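Local coordinates for DUF3822 family protein (PDB 3HRG) that is of unknown function but has an actin-like ATPase fold, and so may bind or hydrolyse a nucleotide as other members of that superfamily do, at residues A[11-16]-A[24-29]; A[104-109]-A[121-126]; A[110-115]-A[146-151]; A[214-219]-A[237-242]. All blocks are in the same frame, centred on the assembly; numbering follows the deposited sequence. Where two conformers were deposited one is given.

Interaction 1 of 4, residues A[11-16]-A[24-29]; sequences YTLSIR and FSIYNP
Leu13 and Ile26 face each other across an antiparallel beta hairpin, strands 12-17 and 22-28, that belongs to a mixed five-stranded sheet of the actin-like fold. The tightly packed face carries Leu13, Ile15, Phe24 and Ile26. Leu13 CD1, placed by a chi2 of 61°, comes to 4.0 Å from CG1 of Ile26. Two residues along, at the next non-hydrogen-bonded pair, Ile15 brings CG1 and CG2 against the CD2 and CE2 side of the Phe24 ring, with CG1 to CD2 at 3.8 Å; Phe61 also meets this ring edge-to-face. The opposite face is looser and more polar, with Thr12, Ser25 and Tyr27 partly exposed, although Met250 of helix 248-255 touches Ser14 and Ser25. There Ser14 CB is 3.7 Å from OG of Ser25, and Thr12 CB meets the edge of the Tyr27 ring, whose hydroxyl bonds to Asp32. Between the faces, Thr12 pairs with Tyr27 and Ser14 with Ser25 through two backbone bonds each. At the open end Asn28 passes obliquely beside the Tyr11 ring, its CB 4.2 Å from the centroid in an off-centre CH-pi contact. A water in the plane of that ring joins the two tips, 2.8 Å from Tyr11 OH and accepting from Asn28 ND2 at 3.2 Å.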
loop_
_atom_site.group_PDB
_atom_site.type_symbol
_atom_site.label_atom_id
_atom_site.label_comp_id
_atom_site.label_asym_id
_atom_site.label_seq_id
_atom_site.Cartn_x
_atom_site.Cartn_y
_atom_site.Cartn_z
ATOM N N TYR A 11 20.554 -0.731 -10.387
ATOM C CA TYR A 11 19.457 -1.344 -9.672
ATOM C C TYR A 11 18.464 -0.347 -9.071
ATOM O O TYR A 11 18.758 0.842 -8.937
ATOM C CB TYR A 11 19.969 -2.287 -8.585
ATOM C CG TYR A 11 20.981 -3.332 -9.011
ATOM C CD1 TYR A 11 21.019 -3.843 -10.309
ATOM C CD2 TYR A 11 21.850 -3.876 -8.083
ATOM C CE1 TYR A 11 21.960 -4.831 -10.676
ATOM C CE2 TYR A 11 22.782 -4.883 -8.430
ATOM C CZ TYR A 11 22.822 -5.355 -9.730
ATOM O OH TYR A 11 23.756 -6.329 -10.077
ATOM N N THR A 12 17.297 -0.890 -8.740
ATOM C CA THR A 12 16.194 -0.112 -8.196
ATOM C C THR A 12 16.016 -0.482 -6.736
ATOM O O THR A 12 15.902 -1.656 -6.413
ATOM C CB THR A 12 14.881 -0.362 -8.989
ATOM O OG1 THR A 12 15.037 0.091 -10.328
ATOM C CG2 THR A 12 13.666 0.389 -8.374
ATOM N N LEU A 13 16.022 0.520 -5.867
ATOM C CA LEU A 13 15.773 0.339 -4.444
ATOM C C LEU A 13 14.320 0.705 -4.181
ATOM O O LEU A 13 13.902 1.787 -4.560
ATOM C CB LEU A 13 16.628 1.295 -3.629
ATOM C CG LEU A 13 16.460 1.335 -2.101
ATOM C CD1 LEU A 13 16.801 -0.043 -1.527
ATOM C CD2 LEU A 13 17.309 2.451 -1.502
ATOM N N SER A 14 13.577 -0.160 -3.501
ATOM C CA SER A 14 12.176 0.142 -3.143
ATOM C C SER A 14 12.103 0.103 -1.636
ATOM O O SER A 14 12.644 -0.816 -1.000
ATOM C CB SER A 14 11.187 -0.806 -3.779
ATOM O OG SER A 14 11.229 -0.704 -5.181
ATOM N N ILE A 15 11.481 1.136 -1.082
ATOM C CA ILE A 15 11.358 1.334 0.344
ATOM C C ILE A 15 9.913 1.458 0.729
ATOM O O ILE A 15 9.214 2.316 0.169
ATOM C CB ILE A 15 12.044 2.658 0.777
ATOM C CG1 ILE A 15 13.554 2.665 0.443
ATOM C CG2 ILE A 15 11.888 2.894 2.289
ATOM C CD1 ILE A 15 14.262 3.977 0.720
ATOM N N ARG A 16 9.457 0.627 1.677
ATOM C CA ARG A 16 8.079 0.706 2.178
ATOM C C ARG A 16 8.139 1.220 3.600
ATOM O O ARG A 16 8.813 0.602 4.445
ATOM C CB ARG A 16 7.354 -0.642 2.179
ATOM C CG ARG A 16 5.939 -0.556 2.820
ATOM C CD ARG A 16 5.146 -1.834 2.682
ATOM N NE ARG A 16 5.829 -2.997 3.246
ATOM C CZ ARG A 16 5.590 -3.503 4.456
ATOM N NH1 ARG A 16 4.649 -2.986 5.238
ATOM N NH2 ARG A 16 6.265 -4.560 4.865
ATOM N N PHE A 24 12.692 -3.046 2.618
ATOM C CA PHE A 24 13.559 -2.595 1.570
ATOM C C PHE A 24 13.808 -3.744 0.583
ATOM O O PHE A 24 14.013 -4.884 1.008
ATOM C CB PHE A 24 14.904 -2.186 2.152
ATOM C CG PHE A 24 14.823 -1.149 3.230
ATOM C CD1 PHE A 24 14.626 -1.512 4.545
ATOM C CD2 PHE A 24 14.963 0.181 2.924
ATOM C CE1 PHE A 24 14.558 -0.540 5.543
ATOM C CE2 PHE A 24 14.909 1.142 3.900
ATOM C CZ PHE A 24 14.687 0.786 5.202
ATOM N N SER A 25 13.790 -3.465 -0.714
ATOM C CA SER A 25 14.119 -4.486 -1.695
ATOM C C SER A 25 14.925 -3.859 -2.825
ATOM O O SER A 25 14.763 -2.685 -3.150
ATOM C CB SER A 25 12.902 -5.188 -2.244
ATOM O OG SER A 25 12.113 -4.263 -2.949
ATOM N N ILE A 26 15.782 -4.672 -3.409
ATOM C CA ILE A 26 16.644 -4.279 -4.510
ATOM C C ILE A 26 16.248 -5.151 -5.698
ATOM O O ILE A 26 16.183 -6.369 -5.574
ATOM C CB ILE A 26 18.149 -4.404 -4.107
ATOM C CG1 ILE A 26 18.464 -3.358 -3.034
ATOM C CG2 ILE A 26 19.029 -4.183 -5.319
ATOM C CD1 ILE A 26 19.916 -3.275 -2.614
ATOM N N TYR A 27 15.925 -4.504 -6.822
ATOM C CA TYR A 27 15.523 -5.132 -8.054
ATOM C C TYR A 27 16.609 -4.909 -9.118
ATOM O O TYR A 27 17.043 -3.779 -9.338
ATOM C CB TYR A 27 14.181 -4.577 -8.545
ATOM C CG TYR A 27 13.822 -4.976 -9.961
ATOM C CD1 TYR A 27 13.384 -6.260 -10.261
ATOM C CD2 TYR A 27 13.927 -4.065 -11.007
ATOM C CE1 TYR A 27 13.061 -6.628 -11.558
ATOM C CE2 TYR A 27 13.605 -4.422 -12.305
ATOM C CZ TYR A 27 13.182 -5.701 -12.573
ATOM O OH TYR A 27 12.887 -6.043 -13.856
ATOM N N ASN A 28 17.019 -6.013 -9.746
ATOM C CA ASN A 28 18.033 -6.063 -10.790
ATOM C C ASN A 28 17.315 -6.275 -12.110
ATOM O O ASN A 28 16.818 -7.358 -12.336
ATOM C CB ASN A 28 19.018 -7.216 -10.512
ATOM C CG ASN A 28 20.112 -7.348 -11.572
ATOM O OD1 ASN A 28 20.023 -6.756 -12.648
ATOM N ND2 ASN A 28 21.133 -8.142 -11.279
ATOM N N PRO A 29 17.236 -5.243 -12.977
ATOM C CA PRO A 29 16.559 -5.459 -14.279
ATOM C C PRO A 29 17.431 -6.168 -15.304
ATOM O O PRO A 29 16.904 -6.650 -16.295
ATOM C CB PRO A 29 16.302 -4.037 -14.789
ATOM C CG PRO A 29 17.462 -3.256 -14.256
ATOM C CD PRO A 29 17.757 -3.867 -12.868
HETATM O O HOH W 1 23.850 -7.169 -12.753
#

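Interaction 2 of 4, residues A[104-109]-A[121-126]; sequences NEIVMY and FGIDKS
One face of the Phe121 ring is covered by CB of selenomethionine Met108, a CH-pi contact in which CB stands 3.5 Å above the plane, offset toward the rim. The ring's CG lies between the backbone N and the carbonyl carbon of Phe121 (chi1 68°), which starts the ring toward the neighbouring strand. In the Met108 conformer given, SE lies 3.9 Å from both CE2 and CZ of Phe121, an oblique Met-aromatic contact, and also meets CG2 of Ile123. On the same side of the sheet Ile106 CD1 reaches CG of Lys125 at 3.8 Å, the two side chains crossing at about a right angle. The amide of Asn104 is turned 59° from the Asp124 carboxylate; its ND2 donates to OG of Ser126 at 3.2 Å and lies implausibly close to Asp124 OD1, a doubtful bond. Lys125 N donates to Asn104 O at 2.9 Å from above the carbonyl plane. Glu105 sends OE2 to within 3.4 Å of Gly122 CA, its carboxylate held by Arg77 and Tyr96. Four backbone bonds join Ile106 to Ile123 and Met108 to Phe121. This is an antiparallel beta hairpin whose second strand runs straight into helix 125-134, with Asp124 as N-cap, its OD2 accepting from Thr127 N.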
loop_
_atom_site.group_PDB
_atom_site.type_symbol
_atom_site.label_atom_id
_atom_site.label_comp_id
_atom_site.label_asym_id
_atom_site.label_seq_id
_atom_site.Cartn_x
_atom_site.Cartn_y
_atom_site.Cartn_z
ATOM N N ASN A 104 2.223 19.274 9.779
ATOM C CA ASN A 104 3.474 18.701 9.281
ATOM C C ASN A 104 3.218 17.627 8.223
ATOM O O ASN A 104 3.797 16.541 8.287
ATOM C CB ASN A 104 4.325 18.148 10.430
ATOM C CG ASN A 104 5.805 17.956 10.022
ATOM O OD1 ASN A 104 6.497 18.942 9.689
ATOM N ND2 ASN A 104 6.298 16.713 10.080
ATOM N N GLU A 105 2.322 17.914 7.271
ATOM C CA GLU A 105 1.971 16.970 6.210
ATOM C C GLU A 105 2.027 17.623 4.837
ATOM O O GLU A 105 1.601 18.745 4.674
ATOM C CB GLU A 105 0.556 16.407 6.433
ATOM C CG GLU A 105 0.094 15.373 5.396
ATOM C CD GLU A 105 -1.226 14.739 5.767
ATOM O OE1 GLU A 105 -2.229 15.459 6.021
ATOM O OE2 GLU A 105 -1.283 13.483 5.805
ATOM N N ILE A 106 2.561 16.893 3.868
ATOM C CA ILE A 106 2.604 17.293 2.467
ATOM C C ILE A 106 1.603 16.386 1.713
ATOM O O ILE A 106 1.543 15.178 1.978
ATOM C CB ILE A 106 4.025 17.137 1.885
ATOM C CG1 ILE A 106 4.947 18.199 2.473
ATOM C CG2 ILE A 106 4.041 17.272 0.375
ATOM C CD1 ILE A 106 6.372 18.044 1.967
ATOM N N VAL A 107 0.834 16.954 0.796
ATOM C CA VAL A 107 -0.108 16.184 -0.018
ATOM C C VAL A 107 0.488 15.958 -1.417
ATOM O O VAL A 107 0.896 16.910 -2.077
ATOM C CB VAL A 107 -1.450 16.872 -0.107
ATOM C CG1 VAL A 107 -2.388 16.064 -1.045
ATOM C CG2 VAL A 107 -2.068 17.039 1.307
HETATM N N MSE A 108 0.543 14.691 -1.840
HETATM C CA MSE A 108 1.064 14.277 -3.135
HETATM C C MSE A 108 -0.012 13.465 -3.832
HETATM O O MSE A 108 -1.042 13.188 -3.237
HETATM C CB MSE A 108 2.256 13.366 -2.939
HETATM C CG MSE A 108 3.234 13.837 -1.896
HETATM SE SE MSE A 108 4.835 12.795 -1.968
HETATM C CE MSE A 108 5.483 13.472 -3.699
ATOM N N TYR A 109 0.222 13.101 -5.080
ATOM C CA TYR A 109 -0.718 12.252 -5.785
ATOM C C TYR A 109 -0.041 11.407 -6.869
ATOM O O TYR A 109 0.969 11.806 -7.424
ATOM C CB TYR A 109 -1.862 13.058 -6.398
ATOM C CG TYR A 109 -1.475 13.963 -7.502
ATOM C CD1 TYR A 109 -1.454 13.511 -8.818
ATOM C CD2 TYR A 109 -1.110 15.281 -7.263
ATOM C CE1 TYR A 109 -1.076 14.352 -9.867
ATOM C CE2 TYR A 109 -0.770 16.124 -8.295
ATOM C CZ TYR A 109 -0.744 15.643 -9.596
ATOM O OH TYR A 109 -0.390 16.474 -10.635
ATOM N N PHE A 121 -2.478 11.415 -1.535
ATOM C CA PHE A 121 -1.969 10.845 -0.280
ATOM C C PHE A 121 -1.068 11.814 0.499
ATOM O O PHE A 121 -0.402 12.669 -0.054
ATOM C CB PHE A 121 -1.237 9.506 -0.555
ATOM C CG PHE A 121 0.057 9.631 -1.331
ATOM C CD1 PHE A 121 0.058 9.701 -2.723
ATOM C CD2 PHE A 121 1.285 9.662 -0.672
ATOM C CE1 PHE A 121 1.253 9.811 -3.445
ATOM C CE2 PHE A 121 2.478 9.771 -1.393
ATOM C CZ PHE A 121 2.453 9.834 -2.785
ATOM N N GLY A 122 -1.069 11.648 1.807
ATOM C CA GLY A 122 -0.276 12.502 2.664
ATOM C C GLY A 122 1.025 11.827 3.049
ATOM O O GLY A 122 1.109 10.596 3.117
ATOM N N ILE A 123 2.036 12.638 3.289
ATOM C CA ILE A 123 3.307 12.138 3.780
ATOM C C ILE A 123 3.812 13.143 4.814
ATOM O O ILE A 123 3.668 14.373 4.645
ATOM C CB ILE A 123 4.333 11.927 2.639
ATOM C CG1 ILE A 123 5.633 11.281 3.164
ATOM C CG2 ILE A 123 4.658 13.260 1.936
ATOM C CD1 ILE A 123 6.650 11.019 2.041
ATOM N N ASP A 124 4.369 12.646 5.913
ATOM C CA ASP A 124 4.909 13.534 6.930
ATOM C C ASP A 124 5.994 14.421 6.282
ATOM O O ASP A 124 6.870 13.908 5.574
ATOM C CB ASP A 124 5.470 12.706 8.062
ATOM C CG ASP A 124 6.155 13.539 9.083
ATOM O OD1 ASP A 124 5.501 14.370 9.793
ATOM O OD2 ASP A 124 7.369 13.382 9.145
ATOM N N LYS A 125 5.949 15.722 6.519
ATOM C CA LYS A 125 6.893 16.651 5.886
ATOM C C LYS A 125 8.349 16.451 6.307
ATOM O O LYS A 125 9.235 16.587 5.487
ATOM C CB LYS A 125 6.470 18.097 6.129
ATOM C CG LYS A 125 7.359 19.135 5.502
ATOM C CD LYS A 125 6.673 20.526 5.527
ATOM C CE LYS A 125 7.600 21.609 4.960
ATOM N NZ LYS A 125 6.951 22.976 4.927
ATOM N N SER A 126 8.588 16.188 7.587
ATOM C CA SER A 126 9.938 15.916 8.080
ATOM C C SER A 126 10.513 14.680 7.364
ATOM O O SER A 126 11.691 14.647 6.995
ATOM C CB SER A 126 9.921 15.643 9.579
ATOM O OG SER A 126 9.467 16.769 10.287
#

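Interaction 3 of 4, residues A[110-115]-A[146-151]; sequences NILKKN and PLIEYF
Apolar contact between strand and helix rests on Leu112 and Ile148: CD2 of the leucine lies 3.7 Å from CG2 of the isoleucine, the two side chains crossing at about a right angle. A second kind sets carbon against polar oxygen. Leu112 CG is 3.7 Å from the carboxylate OE2 of Glu149, and Glu149 CG, anti to the carbonyl carbon (chi1 -59°), lies 3.6 Å from OD1 of Asn115; beyond it the glutamate chain runs on extended toward Leu112. The Asn115 amide and Glu149 carboxylate planes stand 37° apart. Here the end of hairpin strand 105-112 and the turn after it meet helix 144-154, so that the three-stranded antiparallel sheet is joined to the helix that follows strand 139-142 of the mixed five-stranded sheet. Val117 and Ile119, on the partner strand of the hairpin, extend the apolar patch around Leu112. Polar contact is made through water. One molecule donates to Asn115 OD1 at 2.7 Å and weakly to Glu149 OE2 at 2.9 Å; another accepts from Asn115 ND2 and donates to Glu149 O at 2.7 Å. An alanine in place of Glu149 would probably leave the first water without its carboxylate partner and open a gap beside Leu112 CG.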
loop_
_atom_site.group_PDB
_atom_site.type_symbol
_atom_site.label_atom_id
_atom_site.label_comp_id
_atom_site.label_asym_id
_atom_site.label_seq_id
_atom_site.Cartn_x
_atom_site.Cartn_y
_atom_site.Cartn_z
ATOM N N ASN A 110 -0.625 10.238 -7.124
ATOM C CA ASN A 110 -0.235 9.354 -8.186
ATOM C C ASN A 110 -1.395 9.158 -9.162
ATOM O O ASN A 110 -2.491 8.800 -8.746
ATOM C CB ASN A 110 0.062 7.967 -7.678
ATOM C CG ASN A 110 1.158 7.916 -6.628
ATOM O OD1 ASN A 110 1.035 7.134 -5.686
ATOM N ND2 ASN A 110 2.222 8.710 -6.779
ATOM N N ILE A 111 -1.125 9.332 -10.448
ATOM C CA ILE A 111 -2.090 9.071 -11.470
ATOM C C ILE A 111 -1.911 7.619 -11.967
ATOM O O ILE A 111 -0.810 7.222 -12.364
ATOM C CB ILE A 111 -1.931 10.024 -12.662
ATOM C CG1 ILE A 111 -2.162 11.457 -12.203
ATOM C CG2 ILE A 111 -2.957 9.656 -13.798
ATOM C CD1 ILE A 111 -1.816 12.529 -13.258
ATOM N N LEU A 112 -2.984 6.848 -11.927
ATOM C CA LEU A 112 -2.989 5.480 -12.425
ATOM C C LEU A 112 -3.711 5.563 -13.766
ATOM O O LEU A 112 -4.918 5.370 -13.832
ATOM C CB LEU A 112 -3.670 4.534 -11.447
ATOM C CG LEU A 112 -3.020 4.255 -10.086
ATOM C CD1 LEU A 112 -2.882 5.474 -9.130
ATOM C CD2 LEU A 112 -3.787 3.108 -9.401
ATOM N N LYS A 113 -2.966 5.886 -14.829
ATOM C CA LYS A 113 -3.572 6.096 -16.181
ATOM C C LYS A 113 -4.372 4.897 -16.705
ATOM O O LYS A 113 -5.526 5.053 -17.126
ATOM C CB LYS A 113 -2.495 6.493 -17.208
ATOM C CG LYS A 113 -3.052 6.844 -18.587
ATOM N N LYS A 114 -3.768 3.713 -16.633
ATOM C CA LYS A 114 -4.408 2.460 -17.044
ATOM C C LYS A 114 -5.732 2.170 -16.297
ATOM O O LYS A 114 -6.672 1.653 -16.905
ATOM C CB LYS A 114 -3.425 1.292 -16.831
ATOM N N ASN A 115 -5.826 2.551 -15.019
ATOM C CA ASN A 115 -7.040 2.323 -14.202
ATOM C C ASN A 115 -7.995 3.510 -14.113
ATOM O O ASN A 115 -9.011 3.435 -13.424
ATOM C CB ASN A 115 -6.620 1.913 -12.795
ATOM C CG ASN A 115 -5.745 0.681 -12.799
ATOM O OD1 ASN A 115 -4.522 0.783 -12.716
ATOM N ND2 ASN A 115 -6.347 -0.468 -12.998
ATOM N N PRO A 146 0.435 0.868 -6.272
ATOM C CA PRO A 146 0.733 -0.444 -6.836
ATOM C C PRO A 146 -0.292 -1.524 -6.460
ATOM O O PRO A 146 -0.486 -2.437 -7.240
ATOM C CB PRO A 146 2.108 -0.792 -6.218
ATOM C CG PRO A 146 2.219 0.149 -5.028
ATOM C CD PRO A 146 1.558 1.363 -5.441
ATOM N N LEU A 147 -0.925 -1.443 -5.283
ATOM C CA LEU A 147 -1.897 -2.455 -4.892
ATOM C C LEU A 147 -3.110 -2.454 -5.837
ATOM O O LEU A 147 -3.553 -3.507 -6.277
ATOM C CB LEU A 147 -2.327 -2.322 -3.432
ATOM C CG LEU A 147 -1.337 -2.738 -2.337
ATOM C CD1 LEU A 147 -1.956 -2.584 -0.944
ATOM C CD2 LEU A 147 -0.862 -4.169 -2.514
ATOM N N ILE A 148 -3.596 -1.277 -6.179
ATOM C CA ILE A 148 -4.733 -1.148 -7.096
ATOM C C ILE A 148 -4.380 -1.663 -8.470
ATOM O O ILE A 148 -5.152 -2.424 -9.053
ATOM C CB ILE A 148 -5.206 0.307 -7.201
ATOM C CG1 ILE A 148 -5.902 0.672 -5.905
ATOM C CG2 ILE A 148 -6.154 0.485 -8.398
ATOM C CD1 ILE A 148 -6.187 2.141 -5.714
ATOM N N GLU A 149 -3.195 -1.313 -8.979
ATOM C CA GLU A 149 -2.799 -1.823 -10.298
ATOM C C GLU A 149 -2.720 -3.363 -10.315
ATOM O O GLU A 149 -3.181 -4.028 -11.251
ATOM C CB GLU A 149 -1.465 -1.233 -10.747
ATOM C CG GLU A 149 -1.521 0.262 -10.830
ATOM C CD GLU A 149 -0.371 0.889 -11.565
ATOM O OE1 GLU A 149 0.543 0.167 -12.012
ATOM O OE2 GLU A 149 -0.424 2.130 -11.717
ATOM N N TYR A 150 -2.126 -3.915 -9.278
ATOM C CA TYR A 150 -1.980 -5.356 -9.141
ATOM C C TYR A 150 -3.343 -6.061 -8.981
ATOM O O TYR A 150 -3.651 -7.007 -9.697
ATOM C CB TYR A 150 -1.104 -5.646 -7.927
ATOM C CG TYR A 150 -0.830 -7.111 -7.657
ATOM C CD1 TYR A 150 0.164 -7.785 -8.346
ATOM C CD2 TYR A 150 -1.550 -7.813 -6.682
ATOM C CE1 TYR A 150 0.452 -9.142 -8.088
ATOM C CE2 TYR A 150 -1.288 -9.178 -6.425
ATOM C CZ TYR A 150 -0.272 -9.815 -7.128
ATOM O OH TYR A 150 0.017 -11.123 -6.902
ATOM N N PHE A 151 -4.129 -5.619 -8.021
ATOM C CA PHE A 151 -5.445 -6.220 -7.789
ATOM C C PHE A 151 -6.406 -6.025 -8.991
ATOM O O PHE A 151 -7.210 -6.893 -9.277
ATOM C CB PHE A 151 -6.095 -5.671 -6.540
ATOM C CG PHE A 151 -5.368 -6.002 -5.233
ATOM C CD1 PHE A 151 -4.854 -7.259 -4.966
ATOM C CD2 PHE A 151 -5.338 -5.057 -4.217
ATOM C CE1 PHE A 151 -4.265 -7.537 -3.733
ATOM C CE2 PHE A 151 -4.734 -5.320 -2.974
ATOM C CZ PHE A 151 -4.206 -6.554 -2.730
HETATM O O HOH W 2 -3.922 -2.647 -13.468
HETATM O O HOH W 3 -2.549 2.285 -13.704
#

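Interaction 4 of 4, residues A[214-219]-A[237-242]; sequences DELHLT and LQVFIM
Aromatic contact joins His217 and Phe240, which lie side by side and point the same way. Their planes are 25° apart but slid so that the rings barely overlap, the His217 and Phe240 centroids 5.0 Å apart, and Phe240 CD2 sits 3.5 Å above one face of the imidazole, toward its rim. In the Glu215 conformer given, His217 NE2 donates to Glu215 OE1 at 2.8 Å, on the anti side of the carboxylate, which would help hold the imidazole's rotation. Glu215 CD in turn lies 3.8 Å from Phe240 CE2. An alanine at His217 would probably leave Glu215 OE1 without this donor and Phe240 without its flat neighbour. Backbone bonds alternate in parallel register, Leu216 N to Gln238 O, Phe240 N to Leu216 O, Leu218 N to Phe240 O and Met242 N to Leu218 O, the two strands being the parallel pair of a beta-alpha-beta crossover through helix 225-235. Apolar side chains fill the other face: Leu216 CD2 and Leu218 CD1 each lie 4.1 Å from Val239 CG1, with Met229 and Leu232 of the helix packed beyond. SE of selenomethionine Met242 rests 3.9 Å from Thr219 CB.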
loop_
_atom_site.group_PDB
_atom_site.type_symbol
_atom_site.label_atom_id
_atom_site.label_comp_id
_atom_site.label_asym_id
_atom_site.label_seq_id
_atom_site.Cartn_x
_atom_site.Cartn_y
_atom_site.Cartn_z
ATOM N N ASP A 214 -19.917 -13.118 -5.076
ATOM C CA ASP A 214 -18.722 -12.246 -4.937
ATOM C C ASP A 214 -17.677 -12.749 -3.944
ATOM O O ASP A 214 -17.985 -13.521 -3.064
ATOM C CB ASP A 214 -19.181 -10.798 -4.776
ATOM C CG ASP A 214 -20.059 -10.353 -5.935
ATOM O OD1 ASP A 214 -19.854 -10.803 -7.067
ATOM O OD2 ASP A 214 -20.960 -9.532 -5.743
ATOM N N GLU A 215 -16.448 -12.253 -4.083
ATOM C CA GLU A 215 -15.344 -12.792 -3.298
ATOM C C GLU A 215 -14.580 -11.804 -2.469
ATOM O O GLU A 215 -14.379 -10.670 -2.878
ATOM C CB GLU A 215 -14.338 -13.505 -4.244
ATOM C CG GLU A 215 -14.949 -14.670 -5.032
ATOM C CD GLU A 215 -13.978 -15.395 -5.978
ATOM O OE1 GLU A 215 -12.777 -15.032 -6.097
ATOM O OE2 GLU A 215 -14.444 -16.350 -6.617
ATOM N N LEU A 216 -14.144 -12.282 -1.296
ATOM C CA LEU A 216 -13.299 -11.525 -0.386
ATOM C C LEU A 216 -11.943 -12.225 -0.361
ATOM O O LEU A 216 -11.868 -13.447 -0.079
ATOM C CB LEU A 216 -13.877 -11.452 1.033
ATOM C CG LEU A 216 -12.945 -10.892 2.096
ATOM C CD1 LEU A 216 -12.468 -9.463 1.699
ATOM C CD2 LEU A 216 -13.613 -10.925 3.493
ATOM N N HIS A 217 -10.894 -11.464 -0.645
ATOM C CA HIS A 217 -9.502 -11.920 -0.640
ATOM C C HIS A 217 -8.726 -11.111 0.415
ATOM O O HIS A 217 -8.697 -9.883 0.386
ATOM C CB HIS A 217 -8.893 -11.783 -2.030
ATOM C CG HIS A 217 -9.556 -12.639 -3.068
ATOM N ND1 HIS A 217 -8.980 -13.787 -3.553
ATOM C CD2 HIS A 217 -10.748 -12.515 -3.708
ATOM C CE1 HIS A 217 -9.788 -14.346 -4.448
ATOM N NE2 HIS A 217 -10.870 -13.595 -4.559
ATOM N N LEU A 218 -8.125 -11.809 1.363
ATOM C CA LEU A 218 -7.418 -11.181 2.475
ATOM C C LEU A 218 -5.914 -11.385 2.415
ATOM O O LEU A 218 -5.434 -12.458 2.017
ATOM C CB LEU A 218 -7.925 -11.792 3.790
ATOM C CG LEU A 218 -9.388 -11.593 4.144
ATOM C CD1 LEU A 218 -9.798 -12.517 5.279
ATOM C CD2 LEU A 218 -9.635 -10.145 4.495
ATOM N N THR A 219 -5.172 -10.349 2.788
ATOM C CA THR A 219 -3.734 -10.438 2.861
ATOM C C THR A 219 -3.227 -9.533 3.985
ATOM O O THR A 219 -3.962 -8.661 4.458
ATOM C CB THR A 219 -3.061 -10.108 1.509
ATOM O OG1 THR A 219 -1.666 -10.443 1.607
ATOM C CG2 THR A 219 -3.231 -8.667 1.128
ATOM N N LEU A 237 -19.705 -16.183 1.571
ATOM C CA LEU A 237 -19.491 -17.590 1.283
ATOM C C LEU A 237 -18.182 -17.897 0.534
ATOM O O LEU A 237 -17.738 -19.033 0.590
ATOM C CB LEU A 237 -20.726 -18.169 0.584
ATOM C CG LEU A 237 -22.046 -18.000 1.386
ATOM C CD1 LEU A 237 -23.254 -18.658 0.678
ATOM C CD2 LEU A 237 -21.911 -18.530 2.819
ATOM N N GLN A 238 -17.575 -16.913 -0.132
ATOM C CA GLN A 238 -16.324 -17.119 -0.884
ATOM C C GLN A 238 -15.248 -16.205 -0.264
ATOM O O GLN A 238 -15.149 -15.023 -0.628
ATOM C CB GLN A 238 -16.501 -16.797 -2.388
ATOM C CG GLN A 238 -17.789 -17.383 -3.087
ATOM C CD GLN A 238 -17.968 -18.863 -2.954
ATOM O OE1 GLN A 238 -16.993 -19.616 -2.891
ATOM N NE2 GLN A 238 -19.250 -19.320 -2.968
ATOM N N VAL A 239 -14.528 -16.725 0.730
ATOM C CA VAL A 239 -13.461 -15.974 1.421
ATOM C C VAL A 239 -12.136 -16.719 1.247
ATOM O O VAL A 239 -12.074 -17.926 1.465
ATOM C CB VAL A 239 -13.716 -15.795 2.935
ATOM C CG1 VAL A 239 -12.618 -14.896 3.547
ATOM C CG2 VAL A 239 -15.067 -15.187 3.204
ATOM N N PHE A 240 -11.095 -16.004 0.844
ATOM C CA PHE A 240 -9.764 -16.608 0.621
ATOM C C PHE A 240 -8.631 -15.828 1.270
ATOM O O PHE A 240 -8.758 -14.622 1.493
ATOM C CB PHE A 240 -9.461 -16.649 -0.875
ATOM C CG PHE A 240 -10.510 -17.314 -1.679
ATOM C CD1 PHE A 240 -10.486 -18.680 -1.872
ATOM C CD2 PHE A 240 -11.531 -16.566 -2.257
ATOM C CE1 PHE A 240 -11.490 -19.314 -2.614
ATOM C CE2 PHE A 240 -12.526 -17.196 -3.014
ATOM C CZ PHE A 240 -12.511 -18.562 -3.187
ATOM N N ILE A 241 -7.558 -16.544 1.618
ATOM C CA ILE A 241 -6.339 -15.949 2.146
ATOM C C ILE A 241 -5.419 -15.967 0.954
ATOM O O ILE A 241 -5.104 -17.049 0.427
ATOM C CB ILE A 241 -5.688 -16.745 3.279
ATOM C CG1 ILE A 241 -6.661 -16.924 4.438
ATOM C CG2 ILE A 241 -4.366 -16.041 3.747
ATOM C CD1 ILE A 241 -7.068 -15.680 5.029
HETATM N N MSE A 242 -5.003 -14.793 0.519
HETATM C CA MSE A 242 -4.167 -14.672 -0.646
HETATM C C MSE A 242 -2.778 -15.261 -0.460
HETATM O O MSE A 242 -2.261 -15.338 0.649
HETATM C CB MSE A 242 -3.952 -13.210 -1.021
HETATM C CG MSE A 242 -5.169 -12.442 -1.339
HETATM SE SE MSE A 242 -4.620 -10.719 -1.999
HETATM C CE MSE A 242 -4.058 -11.231 -3.805
HETATM O O HOH W 4 -19.198 -14.942 -1.185
#

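Two mixed five-stranded sheets with the same strand order, 3-2-1-4-5, illustrate the duplicated architecture of actin-like ATPases. Interaction 1 joins the first two strands of one and interaction 4 the last two of the other; the centres of interactions 1 and 4 lie about 29 Å apart. Interaction 2 belongs to a separate three-stranded antiparallel sheet, and interaction 3 continues along its strand 105-112 to helix 144-154. Interactions 2 and 3 alternate along the chain and touch where Phe121 CE1 meets Asn110 OD1 at 3.5 Å; interaction 1 precedes both and interaction 4 follows. Interaction 3 also touches interaction 4, Phe151 CE1 lying 3.6 Å from Met242 SE. Through Ile148 on Tyr175 and Phe151 on Phe177, helix 144-154 bridges the three-stranded sheet and strand 171-178 of the second five-stranded sheet.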